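Local coordinates for protein LEOA (Escherichia coli, PDB 4AUR) that is a bacterial dynamin from an enterotoxigenic strain, and probably binds and hydrolyses GTP in a globular domain carried on a long helical stalk, at residues K302-M307 with A548-R553. Residues are numbered along the deposited sequence; the frame is centred on the assembly and turned at random.
Sequences KNDEDM and AIRDNR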
ATOM      1  N   LYS A 302      10.553  -4.738   5.012  1.00 30.76           N
ATOM      2  CA  LYS A 302      11.826  -4.107   5.332  1.00 29.65           C
ATOM      3  C   LYS A 302      12.382  -4.497   6.692  1.00 29.79           C
ATOM      4  O   LYS A 302      13.553  -4.730   6.818  1.00 28.39           O
ATOM      5  CB  LYS A 302      11.668  -2.595   5.294  1.00 31.74           C
ATOM      6  CG  LYS A 302      12.760  -1.837   6.027  1.00 35.06           C
ATOM      7  CD  LYS A 302      12.931  -0.409   5.526  1.00 37.00           C
ATOM      8  CE  LYS A 302      13.846   0.414   6.451  1.00 38.97           C
ATOM      9  NZ  LYS A 302      15.145  -0.221   6.859  1.00 36.73           N
ATOM     10  N   ASN A 303      11.547  -4.519   7.720  1.00 32.21           N
ATOM     11  CA  ASN A 303      12.008  -4.836   9.065  1.00 32.53           C
ATOM     12  C   ASN A 303      12.414  -6.262   9.186  1.00 33.60           C
ATOM     13  O   ASN A 303      13.317  -6.558   9.920  1.00 36.02           O
ATOM     14  CB  ASN A 303      10.941  -4.554  10.126  1.00 32.14           C
ATOM     15  CG  ASN A 303      11.492  -4.630  11.555  1.00 31.48           C
ATOM     16  OD1 ASN A 303      11.098  -5.482  12.345  1.00 29.47           O
ATOM     17  ND2 ASN A 303      12.412  -3.722  11.888  1.00 33.28           N
ATOM     18  N   ASP A 304      11.727  -7.143   8.480  1.00 38.72           N
ATOM     19  CA  ASP A 304      12.019  -8.560   8.518  1.00 42.22           C
ATOM     20  C   ASP A 304      13.327  -8.812   7.766  1.00 41.68           C
ATOM     21  O   ASP A 304      14.116  -9.652   8.157  1.00 42.66           O
ATOM     22  CB  ASP A 304      10.855  -9.332   7.888  1.00 49.44           C
ATOM     23  CG  ASP A 304      10.845 -10.822   8.255  1.00 58.03           C
ATOM     24  OD1 ASP A 304      11.673 -11.252   9.087  1.00 62.64           O
ATOM     25  OD2 ASP A 304       9.991 -11.567   7.710  1.00 61.94           O
ATOM     26  N   GLU A 305      13.569  -8.045   6.712  1.00 39.88           N
ATOM     27  CA  GLU A 305      14.740  -8.232   5.880  1.00 39.40           C
ATOM     28  C   GLU A 305      15.986  -7.668   6.560  1.00 39.15           C
ATOM     29  O   GLU A 305      17.060  -8.274   6.489  1.00 39.95           O
ATOM     30  CB  GLU A 305      14.507  -7.603   4.504  1.00 42.64           C
ATOM     31  CG  GLU A 305      13.442  -8.350   3.698  1.00 48.28           C
ATOM     32  CD  GLU A 305      12.893  -7.579   2.487  1.00 55.58           C
ATOM     33  OE1 GLU A 305      13.195  -6.363   2.344  1.00 54.39           O
ATOM     34  OE2 GLU A 305      12.141  -8.197   1.675  1.00 57.19           O
ATOM     35  N   ASP A 306      15.846  -6.515   7.212  1.00 35.51           N
ATOM     36  CA  ASP A 306      16.884  -5.971   8.086  1.00 32.92           C
ATOM     37  C   ASP A 306      17.346  -6.998   9.109  1.00 33.99           C
ATOM     38  O   ASP A 306      18.533  -7.132   9.346  1.00 33.46           O
ATOM     39  CB  ASP A 306      16.386  -4.765   8.877  1.00 31.75           C
ATOM     40  CG  ASP A 306      16.381  -3.465   8.082  1.00 32.45           C
ATOM     41  OD1 ASP A 306      16.784  -3.432   6.900  1.00 34.34           O
ATOM     42  OD2 ASP A 306      15.970  -2.438   8.670  1.00 32.76           O
HETATM   43  N   MSE A 307      16.424  -7.712   9.749  1.00 35.33           N
HETATM   44  CA  MSE A 307      16.834  -8.637  10.825  1.00 35.59           C
HETATM   45  C   MSE A 307      17.808  -9.641  10.271  1.00 34.98           C
HETATM   46  O   MSE A 307      18.814  -9.928  10.899  1.00 34.94           O
HETATM   47  CB  MSE A 307      15.690  -9.396  11.501  1.00 35.34           C
HETATM   48  CG  MSE A 307      14.604  -8.502  12.089  1.00 35.24           C
HETATM   49 SE   MSE A 307      15.276  -7.481  13.631  0.84 36.33          SE
HETATM   50  CE  MSE A 307      14.837  -5.681  12.957  1.00 37.42           C
ATOM     51  N   ALA A 548       4.216  -9.311  16.974  1.00 40.52           N
ATOM     52  CA  ALA A 548       2.824  -8.938  17.081  1.00 36.91           C
ATOM     53  C   ALA A 548       2.299  -8.319  15.779  1.00 37.95           C
ATOM     54  O   ALA A 548       1.117  -8.527  15.424  1.00 38.97           O
ATOM     55  CB  ALA A 548       2.607  -8.007  18.257  1.00 36.47           C
ATOM     56  N   ILE A 549       3.143  -7.566  15.064  1.00 33.25           N
ATOM     57  CA  ILE A 549       2.697  -7.011  13.778  1.00 32.35           C
ATOM     58  C   ILE A 549       2.671  -8.071  12.717  1.00 31.78           C
ATOM     59  O   ILE A 549       1.799  -8.047  11.860  1.00 33.61           O
ATOM     60  CB  ILE A 549       3.535  -5.853  13.169  1.00 31.27           C
ATOM     61  CG1 ILE A 549       4.920  -5.774  13.771  1.00 32.63           C
ATOM     62  CG2 ILE A 549       2.794  -4.526  13.237  1.00 30.12           C
ATOM     63  CD1 ILE A 549       5.870  -4.968  12.923  1.00 33.64           C
ATOM     64  N   ARG A 550       3.654  -8.958  12.733  1.00 32.07           N
ATOM     65  CA  ARG A 550       3.691 -10.033  11.774  1.00 31.73           C
ATOM     66  C   ARG A 550       2.413 -10.845  11.859  1.00 31.92           C
ATOM     67  O   ARG A 550       1.826 -11.138  10.824  1.00 32.45           O
ATOM     68  CB  ARG A 550       4.890 -10.910  11.983  1.00 32.37           C
ATOM     69  CG  ARG A 550       6.201 -10.255  11.625  1.00 35.83           C
ATOM     70  CD  ARG A 550       7.313 -11.234  11.978  1.00 42.52           C
ATOM     71  NE  ARG A 550       8.656 -10.657  12.043  1.00 50.09           N
ATOM     72  CZ  ARG A 550       9.721 -11.293  12.555  1.00 55.34           C
ATOM     73  NH1 ARG A 550       9.604 -12.530  13.048  1.00 52.79           N
ATOM     74  NH2 ARG A 550      10.915 -10.697  12.568  1.00 54.29           N
ATOM     75  N   ASP A 551       1.971 -11.177  13.071  1.00 31.80           N
ATOM     76  CA  ASP A 551       0.695 -11.852  13.263  1.00 34.20           C
ATOM     77  C   ASP A 551      -0.423 -11.068  12.583  1.00 32.53           C
ATOM     78  O   ASP A 551      -1.305 -11.648  11.934  1.00 36.05           O
ATOM     79  CB  ASP A 551       0.324 -11.990  14.746  1.00 39.91           C
ATOM     80  CG  ASP A 551       1.269 -12.921  15.533  1.00 49.58           C
ATOM     81  OD1 ASP A 551       2.215 -13.507  14.932  1.00 58.31           O
ATOM     82  OD2 ASP A 551       1.071 -13.050  16.775  1.00 52.20           O
ATOM     83  N   ASN A 552      -0.403  -9.757  12.747  1.00 28.60           N
ATOM     84  CA  ASN A 552      -1.477  -8.909  12.254  1.00 27.02           C
ATOM     85  C   ASN A 552      -1.413  -8.717  10.772  1.00 24.25           C
ATOM     86  O   ASN A 552      -2.428  -8.722  10.084  1.00 22.20           O
ATOM     87  CB  ASN A 552      -1.453  -7.534  12.942  1.00 28.99           C
ATOM     88  CG  ASN A 552      -2.283  -7.508  14.204  1.00 30.09           C
ATOM     89  OD1 ASN A 552      -3.506  -7.471  14.148  1.00 36.45           O
ATOM     90  ND2 ASN A 552      -1.624  -7.556  15.348  1.00 31.99           N
ATOM     91  N   ARG A 553      -0.212  -8.529  10.269  1.00 22.97           N
ATOM     92  CA  ARG A 553      -0.054  -8.266   8.864  1.00 22.37           C
ATOM     93  C   ARG A 553      -0.521  -9.470   8.065  1.00 22.68           C
ATOM     94  O   ARG A 553      -1.066  -9.322   6.980  1.00 23.59           O
ATOM     95  CB  ARG A 553       1.379  -7.962   8.573  1.00 22.20           C
ATOM     96  CG  ARG A 553       1.636  -7.465   7.187  1.00 22.43           C
ATOM     97  CD  ARG A 553       2.895  -8.116   6.662  1.00 22.97           C
ATOM     98  NE  ARG A 553       2.629  -9.481   6.225  1.00 22.90           N
ATOM     99  CZ  ARG A 553       2.081  -9.783   5.054  1.00 22.29           C
ATOM    100  NH1 ARG A 553       1.734  -8.824   4.225  1.00 22.72           N
ATOM    101  NH2 ARG A 553       1.867 -11.029   4.708  1.00 21.64           N
TER
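D304 and R550 form a long salt bridge between two helices of the dynamin-like helical domain. Helix 275-343 supplies D304, and helix 547-567 near the C-terminus supplies R550. D304 CA and R550 CA are 9.1 Å apart, the closest approach of CA atoms between the two segments. R550 does most of the reaching. Its CG is anti to the carbonyl carbon (chi1 -70°), and the chain then runs extended from CG to NE. D304 swings its carboxylate out with CG anti to the backbone N (chi1 -162°), and the two side chains cross at about a right angle. The carboxylate lies over one face of the guanidinium, with the two planes 29° apart. OD1 lies well out of the guanidinium plane and no N-H points at it, so the attraction is probably electrostatic only. CG of M307, a selenomethionine, lies at the guanidinium edge, near its plane, 4.3 Å from R550 NH2. The contact is small and partly buried. Beside it, I549 packs on F299 and V300, which adds apolar contact between the same two helices. N303 OD1 hydrogen-bonds to S546 OG, just ahead of helix 547-567. On another side of helix 275-343, K302 NZ forms a salt bridge with D306 OD2 at 3.0 Å and also hydrogen-bonds to Q399 O and S402 OG of helix 368-408. The bridge itself closes through one oxygen, D304 OD1, 3.6 Å from R550 NH2.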